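Local coordinates for protein agarase (Pseudoalteromonas fuliginea, PDB 6XJ9) that probably hydrolyses agarose, acting as an agarase of glycoside hydrolase family 50 from a marine bacterium, at residues Y300-I305 against F430-N435; G304-R309 against H713-I718; I308-S313 against F397-L402; G667-G672 against N694-Y699. All coordinates share one frame; numbering follows the deposited sequence.

Interaction 1: Y300-I305 against F430-N435; sequences YLATGI and FSSLGN
Ser431 and Ser432 both hold OG between the backbone N and the carbonyl carbon (chi1 70° and 69°), which brings each hydroxyl against the backbone of Leu301 to Thr303. Ser431 OG donates to Leu301 O at 2.7 Å, in the carbonyl plane and on a lone pair. Thr303 N donates to Ser431 OG at 2.7 Å in a nearly straight bond. Ser432 OG donates to Thr303 O at 2.7 Å from well above the carbonyl plane. His713 NE2 is a second partner of this hydroxyl. Ser431 N donates to Thr303 OG1 at 3.1 Å, and this hydroxyl also bonds Asn755 OD1. Tyr300 extends its ring so that Tyr300 OH reaches Ser431 O at 2.7 Å, again from above the carbonyl plane. Further along, Gly434 N bonds Ile305 O at 2.8 Å, and a water links Ile305 N to Ser432 O. At Gly304 a CB would strike Ser432 O. The apolar end belongs to Ile305 and Phe430, which cross at about a right angle with Ile305 CD1 3.6 Å from Phe430 CE2. With an alanine in place of Phe430, Ile305 CD1 is likely to lose its aromatic partner, and a gap would probably open towards Met425 and Ala751. Strand 299-305 and the irregular segment 430-435 after helix 413-428 are consistent with the first strand and second-strand place of the (beta/alpha)8 barrel expected in this family.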
loop_
_atom_site.group_PDB
_atom_site.type_symbol
_atom_site.label_atom_id
_atom_site.label_comp_id
_atom_site.label_asym_id
_atom_site.label_seq_id
_atom_site.Cartn_x
_atom_site.Cartn_y
_atom_site.Cartn_z
ATOM N N TYR A 300 29.155 3.410 -5.858
ATOM C CA TYR A 300 28.060 2.943 -6.699
ATOM C C TYR A 300 27.594 1.587 -6.192
ATOM O O TYR A 300 28.411 0.722 -5.894
ATOM C CB TYR A 300 28.523 2.858 -8.157
ATOM C CG TYR A 300 27.510 2.390 -9.177
ATOM C CD1 TYR A 300 26.621 3.271 -9.778
ATOM C CD2 TYR A 300 27.459 1.059 -9.561
ATOM C CE1 TYR A 300 25.692 2.831 -10.713
ATOM C CE2 TYR A 300 26.547 0.607 -10.498
ATOM C CZ TYR A 300 25.660 1.493 -11.086
ATOM O OH TYR A 300 24.776 1.034 -12.028
ATOM N N LEU A 301 26.272 1.444 -6.059
ATOM C CA LEU A 301 25.631 0.164 -5.795
ATOM C C LEU A 301 24.679 -0.113 -6.955
ATOM O O LEU A 301 24.081 0.820 -7.490
ATOM C CB LEU A 301 24.859 0.262 -4.478
ATOM C CG LEU A 301 25.672 0.565 -3.220
ATOM C CD1 LEU A 301 24.743 0.854 -2.060
ATOM C CD2 LEU A 301 26.616 -0.573 -2.861
ATOM N N ALA A 302 24.536 -1.387 -7.340
ATOM C CA ALA A 302 23.733 -1.737 -8.504
ATOM C C ALA A 302 22.316 -2.118 -8.084
ATOM O O ALA A 302 22.103 -3.171 -7.483
ATOM C CB ALA A 302 24.377 -2.868 -9.276
ATOM N N THR A 303 21.357 -1.259 -8.438
ATOM C CA THR A 303 19.945 -1.567 -8.297
ATOM C C THR A 303 19.297 -1.449 -9.673
ATOM O O THR A 303 19.774 -0.710 -10.539
ATOM C CB THR A 303 19.254 -0.674 -7.254
ATOM O OG1 THR A 303 19.297 0.675 -7.731
ATOM C CG2 THR A 303 19.897 -0.763 -5.886
ATOM N N GLY A 304 18.224 -2.217 -9.881
ATOM C CA GLY A 304 17.612 -2.260 -11.197
ATOM C C GLY A 304 16.839 -3.556 -11.401
ATOM O O GLY A 304 16.634 -4.308 -10.454
ATOM N N ILE A 305 16.466 -3.803 -12.660
ATOM C CA ILE A 305 15.448 -4.764 -13.029
ATOM C C ILE A 305 15.957 -5.547 -14.233
ATOM O O ILE A 305 16.549 -4.976 -15.157
ATOM C CB ILE A 305 14.141 -4.000 -13.350
ATOM C CG1 ILE A 305 13.520 -3.350 -12.111
ATOM C CG2 ILE A 305 13.151 -4.894 -14.064
ATOM C CD1 ILE A 305 12.455 -2.300 -12.408
ATOM N N PHE A 430 16.674 3.808 -9.762
ATOM C CA PHE A 430 17.498 2.634 -10.009
ATOM C C PHE A 430 18.827 3.051 -10.646
ATOM O O PHE A 430 18.864 3.852 -11.586
ATOM C CB PHE A 430 16.749 1.600 -10.857
ATOM C CG PHE A 430 15.703 0.787 -10.133
ATOM C CD1 PHE A 430 16.041 -0.026 -9.060
ATOM C CD2 PHE A 430 14.375 0.820 -10.532
ATOM C CE1 PHE A 430 15.086 -0.787 -8.404
ATOM C CE2 PHE A 430 13.417 0.068 -9.865
ATOM C CZ PHE A 430 13.775 -0.740 -8.806
ATOM N N SER A 431 19.914 2.437 -10.164
ATOM C CA SER A 431 21.260 2.774 -10.599
ATOM C C SER A 431 21.615 2.159 -11.951
ATOM O O SER A 431 22.623 2.562 -12.538
ATOM C CB SER A 431 22.278 2.371 -9.578
ATOM O OG SER A 431 22.375 0.955 -9.530
ATOM N N SER A 432 20.834 1.163 -12.406
ATOM C CA SER A 432 21.216 0.361 -13.563
ATOM C C SER A 432 19.994 -0.234 -14.253
ATOM O O SER A 432 18.915 -0.288 -13.672
ATOM C CB SER A 432 22.188 -0.737 -13.155
ATOM O OG SER A 432 21.540 -1.720 -12.349
ATOM N N LEU A 433 20.188 -0.666 -15.505
ATOM C CA LEU A 433 19.343 -1.658 -16.160
ATOM C C LEU A 433 19.976 -3.014 -15.881
ATOM O O LEU A 433 21.188 -3.161 -16.012
ATOM C CB LEU A 433 19.345 -1.419 -17.679
ATOM C CG LEU A 433 18.834 -0.067 -18.185
ATOM C CD1 LEU A 433 19.103 0.071 -19.686
ATOM C CD2 LEU A 433 17.333 0.077 -17.923
ATOM N N GLY A 434 19.145 -4.021 -15.566
ATOM C CA GLY A 434 19.666 -5.303 -15.131
ATOM C C GLY A 434 20.042 -6.217 -16.292
ATOM O O GLY A 434 20.224 -5.772 -17.424
ATOM N N ASN A 435 20.188 -7.502 -15.963
ATOM C CA ASN A 435 20.614 -8.516 -16.908
ATOM C C ASN A 435 19.536 -8.706 -17.969
ATOM O O ASN A 435 18.348 -8.533 -17.689
ATOM C CB ASN A 435 20.984 -9.836 -16.220
ATOM C CG ASN A 435 21.859 -10.696 -17.106
ATOM O OD1 ASN A 435 22.557 -10.170 -17.966
ATOM N ND2 ASN A 435 21.789 -12.012 -16.950
HETATM O O HOH W 1 16.576 -1.361 -14.277
#

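Interaction 2: G304-R309 against H713-I718; sequences GIDIIR and HWFQYI
Ile305 and Trp714 pair as in a parallel sheet: Trp714 N bonds Gly304 O at 2.9 Å (172°), and Asp306 N bonds Trp714 O at 2.7 Å (164°). Past this ladder both chains become loops, and the peptide bond between Phe715 and Gln716 is cis. The side chains of Ile305 and Trp714 lie alongside each other and point the same way. The CG2 branch of Ile305 rests on Tyr717 CB at 3.7 Å. Asp306 keeps CG beside its backbone N (chi1 -56°), and the carboxylate crosses His713 with its plane steeply turned against the ring. Asp306 OD1 lies 3.2 Å from His713 CB. A water joins Asp306 OD1 to His713 ND1, and OD1 also accepts Asn435 N. His713 NE2 bonds Ser432. Farther on, Ile307 CG1 meets Phe715 CE2 at 3.6 Å and also touches Gln716 OE1. Ile308 CD1 comes to Tyr717 CG at 3.9 Å, the two side chains nearly perpendicular. A second water ties Ile307 O to Ile718 N. An alanine in place of Asp306 is likely to leave the Asn435 amide without this acceptor and the water at His713 without its second mate. Polar atoms at the strand ends and in the loops beyond are met by backbone bonds, the carboxylate and two waters. The buried turn-off of both chains is thus paid for in hydrogen bonds, while isoleucine and aromatic carbons pack between.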
loop_
_atom_site.group_PDB
_atom_site.type_symbol
_atom_site.label_atom_id
_atom_site.label_comp_id
_atom_site.label_asym_id
_atom_site.label_seq_id
_atom_site.Cartn_x
_atom_site.Cartn_y
_atom_site.Cartn_z
ATOM N N GLY A 304 18.224 -2.217 -9.881
ATOM C CA GLY A 304 17.612 -2.260 -11.197
ATOM C C GLY A 304 16.839 -3.556 -11.401
ATOM O O GLY A 304 16.634 -4.308 -10.454
ATOM N N ILE A 305 16.466 -3.803 -12.660
ATOM C CA ILE A 305 15.448 -4.764 -13.029
ATOM C C ILE A 305 15.957 -5.547 -14.233
ATOM O O ILE A 305 16.549 -4.976 -15.157
ATOM C CB ILE A 305 14.141 -4.000 -13.350
ATOM C CG1 ILE A 305 13.520 -3.350 -12.111
ATOM C CG2 ILE A 305 13.151 -4.894 -14.064
ATOM C CD1 ILE A 305 12.455 -2.300 -12.408
ATOM N N ASP A 306 15.657 -6.847 -14.253
ATOM C CA ASP A 306 16.103 -7.707 -15.333
ATOM C C ASP A 306 15.044 -7.773 -16.428
ATOM O O ASP A 306 13.882 -7.446 -16.199
ATOM C CB ASP A 306 16.371 -9.129 -14.843
ATOM C CG ASP A 306 17.369 -9.251 -13.702
ATOM O OD1 ASP A 306 18.462 -8.637 -13.794
ATOM O OD2 ASP A 306 17.062 -9.997 -12.739
ATOM N N ILE A 307 15.465 -8.238 -17.610
ATOM C CA ILE A 307 14.572 -8.502 -18.735
ATOM C C ILE A 307 13.934 -7.185 -19.198
ATOM O O ILE A 307 12.707 -7.061 -19.283
ATOM C CB ILE A 307 13.541 -9.614 -18.414
ATOM C CG1 ILE A 307 14.192 -10.803 -17.699
ATOM C CG2 ILE A 307 12.814 -10.065 -19.678
ATOM C CD1 ILE A 307 14.903 -11.762 -18.625
ATOM N N ILE A 308 14.793 -6.204 -19.508
ATOM C CA ILE A 308 14.358 -4.981 -20.171
ATOM C C ILE A 308 14.356 -5.246 -21.672
ATOM O O ILE A 308 15.232 -4.765 -22.395
ATOM C CB ILE A 308 15.258 -3.777 -19.833
ATOM C CG1 ILE A 308 15.632 -3.703 -18.349
ATOM C CG2 ILE A 308 14.622 -2.476 -20.330
ATOM C CD1 ILE A 308 14.475 -3.451 -17.431
ATOM N N ARG A 309 13.390 -6.060 -22.101
ATOM C CA ARG A 309 13.239 -6.514 -23.479
ATOM C C ARG A 309 11.879 -7.201 -23.578
ATOM O O ARG A 309 11.218 -7.376 -22.555
ATOM C CB ARG A 309 14.383 -7.458 -23.877
ATOM C CG ARG A 309 14.296 -8.848 -23.256
ATOM C CD ARG A 309 15.532 -9.705 -23.510
ATOM N NE ARG A 309 15.297 -11.045 -22.988
ATOM C CZ ARG A 309 16.161 -12.060 -23.020
ATOM N NH1 ARG A 309 17.359 -11.892 -23.554
ATOM N NH2 ARG A 309 15.815 -13.242 -22.529
ATOM N N HIS A 713 19.455 -7.211 -8.552
ATOM C CA HIS A 713 18.558 -6.928 -9.654
ATOM C C HIS A 713 17.265 -7.734 -9.480
ATOM O O HIS A 713 17.299 -8.923 -9.163
ATOM C CB HIS A 713 19.259 -7.206 -10.988
ATOM C CG HIS A 713 20.325 -6.232 -11.375
ATOM N ND1 HIS A 713 21.577 -6.648 -11.811
ATOM C CD2 HIS A 713 20.333 -4.880 -11.414
ATOM C CE1 HIS A 713 22.318 -5.594 -12.088
ATOM N NE2 HIS A 713 21.582 -4.486 -11.846
ATOM N N TRP A 714 16.131 -7.057 -9.702
ATOM C CA TRP A 714 14.793 -7.613 -9.594
ATOM C C TRP A 714 14.411 -8.323 -10.890
ATOM O O TRP A 714 14.551 -7.773 -11.985
ATOM C CB TRP A 714 13.813 -6.455 -9.308
ATOM C CG TRP A 714 12.371 -6.837 -9.443
ATOM C CD1 TRP A 714 11.647 -6.950 -10.595
ATOM C CD2 TRP A 714 11.482 -7.201 -8.372
ATOM N NE1 TRP A 714 10.355 -7.319 -10.308
ATOM C CE2 TRP A 714 10.233 -7.498 -8.954
ATOM C CE3 TRP A 714 11.625 -7.288 -6.982
ATOM C CZ2 TRP A 714 9.128 -7.870 -8.189
ATOM C CZ3 TRP A 714 10.534 -7.664 -6.224
ATOM C CH2 TRP A 714 9.309 -7.954 -6.825
ATOM N N PHE A 715 13.902 -9.548 -10.766
ATOM C CA PHE A 715 13.349 -10.267 -11.909
ATOM C C PHE A 715 11.822 -10.203 -11.844
ATOM O O PHE A 715 11.224 -10.876 -11.012
ATOM C CB PHE A 715 13.835 -11.725 -11.905
ATOM C CG PHE A 715 13.497 -12.528 -13.143
ATOM C CD1 PHE A 715 12.244 -13.107 -13.303
ATOM C CD2 PHE A 715 14.444 -12.732 -14.139
ATOM C CE1 PHE A 715 11.939 -13.851 -14.435
ATOM C CE2 PHE A 715 14.133 -13.465 -15.277
ATOM C CZ PHE A 715 12.884 -14.028 -15.424
ATOM N N GLN A 716 11.158 -9.451 -12.743
ATOM C CA GLN A 716 11.662 -8.817 -13.953
ATOM C C GLN A 716 10.801 -7.568 -14.210
ATOM O O GLN A 716 9.999 -7.177 -13.371
ATOM C CB GLN A 716 11.571 -9.816 -15.117
ATOM C CG GLN A 716 10.138 -10.202 -15.477
ATOM C CD GLN A 716 9.938 -11.255 -16.543
ATOM O OE1 GLN A 716 10.870 -11.773 -17.140
ATOM N NE2 GLN A 716 8.690 -11.615 -16.778
ATOM N N TYR A 717 10.947 -6.956 -15.386
ATOM C CA TYR A 717 10.343 -5.661 -15.673
ATOM C C TYR A 717 8.826 -5.776 -15.752
ATOM O O TYR A 717 8.089 -5.046 -15.075
ATOM C CB TYR A 717 10.926 -5.093 -16.976
ATOM C CG TYR A 717 10.551 -3.665 -17.318
ATOM C CD1 TYR A 717 10.136 -2.755 -16.353
ATOM C CD2 TYR A 717 10.676 -3.210 -18.625
ATOM C CE1 TYR A 717 9.801 -1.445 -16.683
ATOM C CE2 TYR A 717 10.345 -1.911 -18.975
ATOM C CZ TYR A 717 9.916 -1.027 -18.001
ATOM O OH TYR A 717 9.608 0.247 -18.369
ATOM N N ILE A 718 8.395 -6.693 -16.616
ATOM C CA ILE A 718 7.015 -6.901 -17.011
ATOM C C ILE A 718 6.527 -8.207 -16.394
ATOM O O ILE A 718 7.265 -9.194 -16.396
ATOM C CB ILE A 718 6.954 -6.999 -18.545
ATOM C CG1 ILE A 718 7.580 -5.765 -19.197
ATOM C CG2 ILE A 718 5.526 -7.242 -19.019
ATOM C CD1 ILE A 718 8.284 -6.039 -20.508
HETATM O O HOH W 2 21.249 -9.307 -13.097
HETATM O O HOH W 3 10.354 -8.412 -18.450
#

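Interaction 3: I308-S313 against F397-L402; sequences IRLANS and FYAANL
Leu310 is the first residue of 308-313 to touch helix 397-406, and it meets three side chains there. Its CG lies beside the backbone N (chi1 -63°), and the two methyls at its end reach the helix. Leu310 CD2 comes in the ring plane to the edge of Tyr398, 4.0 Å from Tyr398 CE2, and the two side chains cross at about a right angle. Leu310 CD2 also touches Leu402 CD1 at 4.2 Å, while CD1 rests against Ala399 CB. The chain then makes a type I beta turn, closed by Ser313 N on Leu310 O at 3.0 Å. Within it, Asn312 OD1 accepts Arg309 NH2 on a lone pair. At the end of the turn Ser313 CB packs against Tyr398 CB at 4.2 Å. Tyr398 OH bonds Asp741. Ser313 O receives two waters. Through them two of the first-turn amides, Phe397 N and Tyr398 N, reach this loop carbonyl, and Ala399 N takes Ser396 OG, an arrangement typical of a helix N-terminus.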
loop_
_atom_site.group_PDB
_atom_site.type_symbol
_atom_site.label_atom_id
_atom_site.label_comp_id
_atom_site.label_asym_id
_atom_site.label_seq_id
_atom_site.Cartn_x
_atom_site.Cartn_y
_atom_site.Cartn_z
ATOM N N ILE A 308 14.793 -6.204 -19.508
ATOM C CA ILE A 308 14.358 -4.981 -20.171
ATOM C C ILE A 308 14.356 -5.246 -21.672
ATOM O O ILE A 308 15.232 -4.765 -22.395
ATOM C CB ILE A 308 15.258 -3.777 -19.833
ATOM C CG1 ILE A 308 15.632 -3.703 -18.349
ATOM C CG2 ILE A 308 14.622 -2.476 -20.330
ATOM C CD1 ILE A 308 14.475 -3.451 -17.431
ATOM N N ARG A 309 13.390 -6.060 -22.101
ATOM C CA ARG A 309 13.239 -6.514 -23.479
ATOM C C ARG A 309 11.879 -7.201 -23.578
ATOM O O ARG A 309 11.218 -7.376 -22.555
ATOM C CB ARG A 309 14.383 -7.458 -23.877
ATOM C CG ARG A 309 14.296 -8.848 -23.256
ATOM C CD ARG A 309 15.532 -9.705 -23.510
ATOM N NE ARG A 309 15.297 -11.045 -22.988
ATOM C CZ ARG A 309 16.161 -12.060 -23.020
ATOM N NH1 ARG A 309 17.359 -11.892 -23.554
ATOM N NH2 ARG A 309 15.815 -13.242 -22.529
ATOM N N LEU A 310 11.503 -7.615 -24.801
ATOM C CA LEU A 310 10.168 -8.108 -25.104
ATOM C C LEU A 310 10.140 -9.632 -25.233
ATOM O O LEU A 310 9.059 -10.220 -25.221
ATOM C CB LEU A 310 9.670 -7.449 -26.398
ATOM C CG LEU A 310 9.503 -5.930 -26.358
ATOM C CD1 LEU A 310 8.710 -5.423 -27.553
ATOM C CD2 LEU A 310 8.871 -5.467 -25.059
ATOM N N ALA A 311 11.323 -10.261 -25.325
ATOM C CA ALA A 311 11.464 -11.656 -25.726
ATOM C C ALA A 311 10.629 -12.616 -24.873
ATOM O O ALA A 311 10.224 -13.669 -25.359
ATOM C CB ALA A 311 12.924 -12.061 -25.739
ATOM N N ASN A 312 10.350 -12.256 -23.619
ATOM C CA ASN A 312 9.721 -13.195 -22.699
ATOM C C ASN A 312 8.299 -12.756 -22.346
ATOM O O ASN A 312 7.723 -13.263 -21.388
ATOM C CB ASN A 312 10.556 -13.399 -21.437
ATOM C CG ASN A 312 11.977 -13.828 -21.742
ATOM O OD1 ASN A 312 12.892 -13.007 -21.711
ATOM N ND2 ASN A 312 12.161 -15.094 -22.079
ATOM N N SER A 313 7.736 -11.836 -23.136
ATOM C CA SER A 313 6.368 -11.373 -22.946
ATOM C C SER A 313 5.368 -12.082 -23.872
ATOM O O SER A 313 4.238 -11.614 -24.019
ATOM C CB SER A 313 6.299 -9.869 -23.125
ATOM O OG SER A 313 6.921 -9.211 -22.020
ATOM N N PHE A 397 0.718 -9.568 -25.689
ATOM C CA PHE A 397 -0.248 -8.546 -25.316
ATOM C C PHE A 397 0.470 -7.302 -24.787
ATOM O O PHE A 397 -0.023 -6.183 -24.960
ATOM C CB PHE A 397 -1.309 -9.093 -24.354
ATOM C CG PHE A 397 -2.263 -10.099 -24.954
ATOM C CD1 PHE A 397 -3.386 -9.684 -25.657
ATOM C CD2 PHE A 397 -2.040 -11.459 -24.804
ATOM C CE1 PHE A 397 -4.251 -10.616 -26.213
ATOM C CE2 PHE A 397 -2.909 -12.395 -25.353
ATOM C CZ PHE A 397 -4.020 -11.970 -26.051
ATOM N N TYR A 398 1.638 -7.494 -24.158
ATOM C CA TYR A 398 2.384 -6.342 -23.678
ATOM C C TYR A 398 2.832 -5.476 -24.856
ATOM O O TYR A 398 2.642 -4.266 -24.822
ATOM C CB TYR A 398 3.545 -6.713 -22.752
ATOM C CG TYR A 398 4.312 -5.500 -22.283
ATOM C CD1 TYR A 398 3.782 -4.642 -21.327
ATOM C CD2 TYR A 398 5.534 -5.162 -22.847
ATOM C CE1 TYR A 398 4.466 -3.509 -20.918
ATOM C CE2 TYR A 398 6.232 -4.031 -22.454
ATOM C CZ TYR A 398 5.694 -3.202 -21.485
ATOM O OH TYR A 398 6.374 -2.091 -21.072
ATOM N N ALA A 399 3.403 -6.096 -25.894
ATOM C CA ALA A 399 3.855 -5.350 -27.062
ATOM C C ALA A 399 2.663 -4.696 -27.771
ATOM O O ALA A 399 2.764 -3.556 -28.215
ATOM C CB ALA A 399 4.614 -6.253 -28.004
ATOM N N ALA A 400 1.537 -5.420 -27.882
ATOM C CA ALA A 400 0.331 -4.832 -28.454
ATOM C C ALA A 400 -0.057 -3.563 -27.689
ATOM O O ALA A 400 -0.365 -2.531 -28.292
ATOM C CB ALA A 400 -0.789 -5.844 -28.490
ATOM N N ASN A 401 -0.006 -3.637 -26.355
ATOM C CA ASN A 401 -0.325 -2.506 -25.497
ATOM C C ASN A 401 0.616 -1.327 -25.740
ATOM O O ASN A 401 0.178 -0.176 -25.682
ATOM C CB ASN A 401 -0.419 -2.923 -24.031
ATOM C CG ASN A 401 -1.641 -3.779 -23.781
ATOM O OD1 ASN A 401 -2.619 -3.708 -24.534
ATOM N ND2 ASN A 401 -1.586 -4.595 -22.739
ATOM N N LEU A 402 1.894 -1.621 -26.011
ATOM C CA LEU A 402 2.886 -0.585 -26.267
ATOM C C LEU A 402 2.517 0.193 -27.525
ATOM O O LEU A 402 2.688 1.413 -27.576
ATOM C CB LEU A 402 4.273 -1.208 -26.441
ATOM C CG LEU A 402 4.962 -1.743 -25.184
ATOM C CD1 LEU A 402 6.394 -2.131 -25.523
ATOM C CD2 LEU A 402 4.952 -0.717 -24.059
HETATM O O HOH W 4 2.487 -9.886 -22.648
HETATM O O HOH W 5 1.412 -12.218 -24.187
#

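Interaction 4: G667-G672 against N694-Y699; sequences GEFHVG and NMYTDY
Phe669 and Tyr699 form an offset stack, with ring centroids 4.0 Å apart and planes only 7° from parallel. The two side chains run past each other in opposite directions. Phe669 CD2 sits over the centre of the Tyr699 ring, while Tyr699 CD1 lies over the rim of the Phe669 ring. The root of Phe669 is covered as well, since Phe669 CB is 3.4 Å from Tyr699 OH. That hydroxyl continues to a bond with Ala644 O. Phe669 CG stands between the backbone N and the carbonyl carbon (chi1 79°), a setting that presents the ring to the helix. Tyr696 approaches differently. Tyr696 CE1 comes to the edge of the Phe669 ring, 3.7 Å from Phe669 CZ. Its plane is tilted by 25° and slid away, so the two rings barely overlap. The three rings make an aromatic cluster. Farther along, the side chains of Val671 and Met695 cross at about a right angle. Met695 bends at its sulfur, and Val671 CG1 touches both Met695 SD and Met695 CE, each at 4.0 Å. The Glu668 carboxylate forms a salt bridge with Arg619 and a hydrogen bond with Tyr645. The loop that follows strand 664-666 is thus packed onto helix 689-704. Phe669 also lies against Ala712 and Trp714 of strand 709-714, and helix 745-763 flanks Tyr696.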
loop_
_atom_site.group_PDB
_atom_site.type_symbol
_atom_site.label_atom_id
_atom_site.label_comp_id
_atom_site.label_asym_id
_atom_site.label_seq_id
_atom_site.Cartn_x
_atom_site.Cartn_y
_atom_site.Cartn_z
ATOM N N GLY A 667 21.624 -11.561 -8.821
ATOM C CA GLY A 667 21.202 -11.486 -10.215
ATOM C C GLY A 667 19.691 -11.367 -10.385
ATOM O O GLY A 667 19.229 -10.719 -11.324
ATOM N N GLU A 668 18.945 -12.034 -9.495
ATOM C CA GLU A 668 17.495 -12.124 -9.569
ATOM C C GLU A 668 16.932 -12.370 -8.172
ATOM O O GLU A 668 17.545 -13.067 -7.369
ATOM C CB GLU A 668 17.004 -13.282 -10.448
ATOM C CG GLU A 668 17.653 -13.383 -11.811
ATOM C CD GLU A 668 17.399 -14.661 -12.597
ATOM O OE1 GLU A 668 16.476 -15.418 -12.248
ATOM O OE2 GLU A 668 18.130 -14.898 -13.565
ATOM N N PHE A 669 15.770 -11.760 -7.922
ATOM C CA PHE A 669 14.905 -12.003 -6.781
ATOM C C PHE A 669 13.548 -11.393 -7.123
ATOM O O PHE A 669 13.470 -10.530 -7.996
ATOM C CB PHE A 669 15.476 -11.371 -5.503
ATOM C CG PHE A 669 15.259 -9.886 -5.360
ATOM C CD1 PHE A 669 16.081 -8.981 -6.019
ATOM C CD2 PHE A 669 14.227 -9.386 -4.580
ATOM C CE1 PHE A 669 15.895 -7.613 -5.889
ATOM C CE2 PHE A 669 14.026 -8.016 -4.466
ATOM C CZ PHE A 669 14.864 -7.124 -5.110
ATOM N N HIS A 670 12.482 -11.873 -6.473
ATOM C CA HIS A 670 11.168 -11.303 -6.715
ATOM C C HIS A 670 10.217 -11.683 -5.592
ATOM O O HIS A 670 10.438 -12.641 -4.862
ATOM C CB HIS A 670 10.584 -11.715 -8.081
ATOM C CG HIS A 670 9.591 -12.824 -7.996
ATOM N ND1 HIS A 670 8.212 -12.589 -7.953
ATOM C CD2 HIS A 670 9.759 -14.164 -7.961
ATOM C CE1 HIS A 670 7.581 -13.744 -7.883
ATOM N NE2 HIS A 670 8.517 -14.735 -7.900
ATOM N N VAL A 671 9.165 -10.875 -5.476
ATOM C CA VAL A 671 8.035 -11.164 -4.618
ATOM C C VAL A 671 6.793 -10.900 -5.459
ATOM O O VAL A 671 6.769 -9.959 -6.247
ATOM C CB VAL A 671 8.030 -10.286 -3.353
ATOM C CG1 VAL A 671 6.979 -10.749 -2.353
ATOM C CG2 VAL A 671 9.398 -10.176 -2.689
ATOM N N GLY A 672 5.775 -11.745 -5.282
ATOM C CA GLY A 672 4.548 -11.654 -6.056
ATOM C C GLY A 672 3.343 -11.768 -5.129
ATOM O O GLY A 672 3.505 -12.169 -3.977
ATOM N N ASN A 694 6.619 -4.067 0.829
ATOM C CA ASN A 694 7.298 -4.087 2.115
ATOM C C ASN A 694 8.329 -5.208 2.132
ATOM O O ASN A 694 9.380 -5.064 2.729
ATOM C CB ASN A 694 6.336 -4.259 3.294
ATOM C CG ASN A 694 5.463 -3.039 3.499
ATOM O OD1 ASN A 694 5.718 -1.980 2.927
ATOM N ND2 ASN A 694 4.458 -3.167 4.343
ATOM N N MET A 695 8.028 -6.315 1.454
ATOM C CA MET A 695 8.924 -7.457 1.485
ATOM C C MET A 695 10.110 -7.171 0.564
ATOM O O MET A 695 11.238 -7.553 0.860
ATOM C CB MET A 695 8.187 -8.728 1.062
ATOM C CG MET A 695 7.295 -9.280 2.183
ATOM S SD MET A 695 6.365 -10.738 1.604
ATOM C CE MET A 695 7.717 -11.889 1.373
ATOM N N TYR A 696 9.830 -6.497 -0.549
ATOM C CA TYR A 696 10.861 -5.933 -1.404
ATOM C C TYR A 696 11.843 -5.110 -0.571
ATOM O O TYR A 696 13.055 -5.294 -0.669
ATOM C CB TYR A 696 10.213 -5.003 -2.432
ATOM C CG TYR A 696 11.198 -4.257 -3.294
ATOM C CD1 TYR A 696 11.757 -4.871 -4.400
ATOM C CD2 TYR A 696 11.565 -2.945 -3.014
ATOM C CE1 TYR A 696 12.657 -4.208 -5.220
ATOM C CE2 TYR A 696 12.459 -2.266 -3.836
ATOM C CZ TYR A 696 13.013 -2.906 -4.933
ATOM O OH TYR A 696 13.915 -2.280 -5.749
ATOM N N THR A 697 11.305 -4.180 0.226
ATOM C CA THR A 697 12.099 -3.262 1.040
ATOM C C THR A 697 13.004 -4.035 2.006
ATOM O O THR A 697 14.187 -3.725 2.130
ATOM C CB THR A 697 11.179 -2.276 1.777
ATOM O OG1 THR A 697 10.649 -1.430 0.760
ATOM C CG2 THR A 697 11.874 -1.421 2.821
ATOM N N ASP A 698 12.437 -5.030 2.697
ATOM C CA ASP A 698 13.186 -5.871 3.622
ATOM C C ASP A 698 14.326 -6.576 2.894
ATOM O O ASP A 698 15.427 -6.667 3.433
ATOM C CB ASP A 698 12.302 -6.936 4.280
ATOM C CG ASP A 698 11.423 -6.397 5.401
ATOM O OD1 ASP A 698 11.677 -5.256 5.849
ATOM O OD2 ASP A 698 10.505 -7.137 5.838
ATOM N N TYR A 699 14.035 -7.101 1.696
ATOM C CA TYR A 699 15.004 -7.882 0.938
ATOM C C TYR A 699 16.173 -6.980 0.567
ATOM O O TYR A 699 17.331 -7.349 0.736
ATOM C CB TYR A 699 14.400 -8.436 -0.362
ATOM C CG TYR A 699 15.315 -9.372 -1.116
ATOM C CD1 TYR A 699 16.405 -8.893 -1.827
ATOM C CD2 TYR A 699 15.096 -10.741 -1.122
ATOM C CE1 TYR A 699 17.250 -9.743 -2.522
ATOM C CE2 TYR A 699 15.930 -11.608 -1.814
ATOM C CZ TYR A 699 17.009 -11.108 -2.520
ATOM O OH TYR A 699 17.846 -11.953 -3.191
#

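From the N terminus, strand 299-305 and the loop after it start three contacts. Interaction 3 closes first, joining 308-313 to helix 397-406. It nests inside the loop closed by interaction 1, where 430-435 returns to the strand. Interaction 2 starts from the same stretch as both but closes much later, when strand 709-714 pairs with strand 299-305. Its loop encloses interaction 4, the local closure between 667-672 and helix 689-704. Interactions 1 and 4 follow in series, and Phe430 packs against Tyr696 between them. Interactions 1 and 2 share Gly304 and Ile305, and their second segments meet at Ser432 and His713. Interaction 2 joins two strands; the others fasten loops to the strand or to helices.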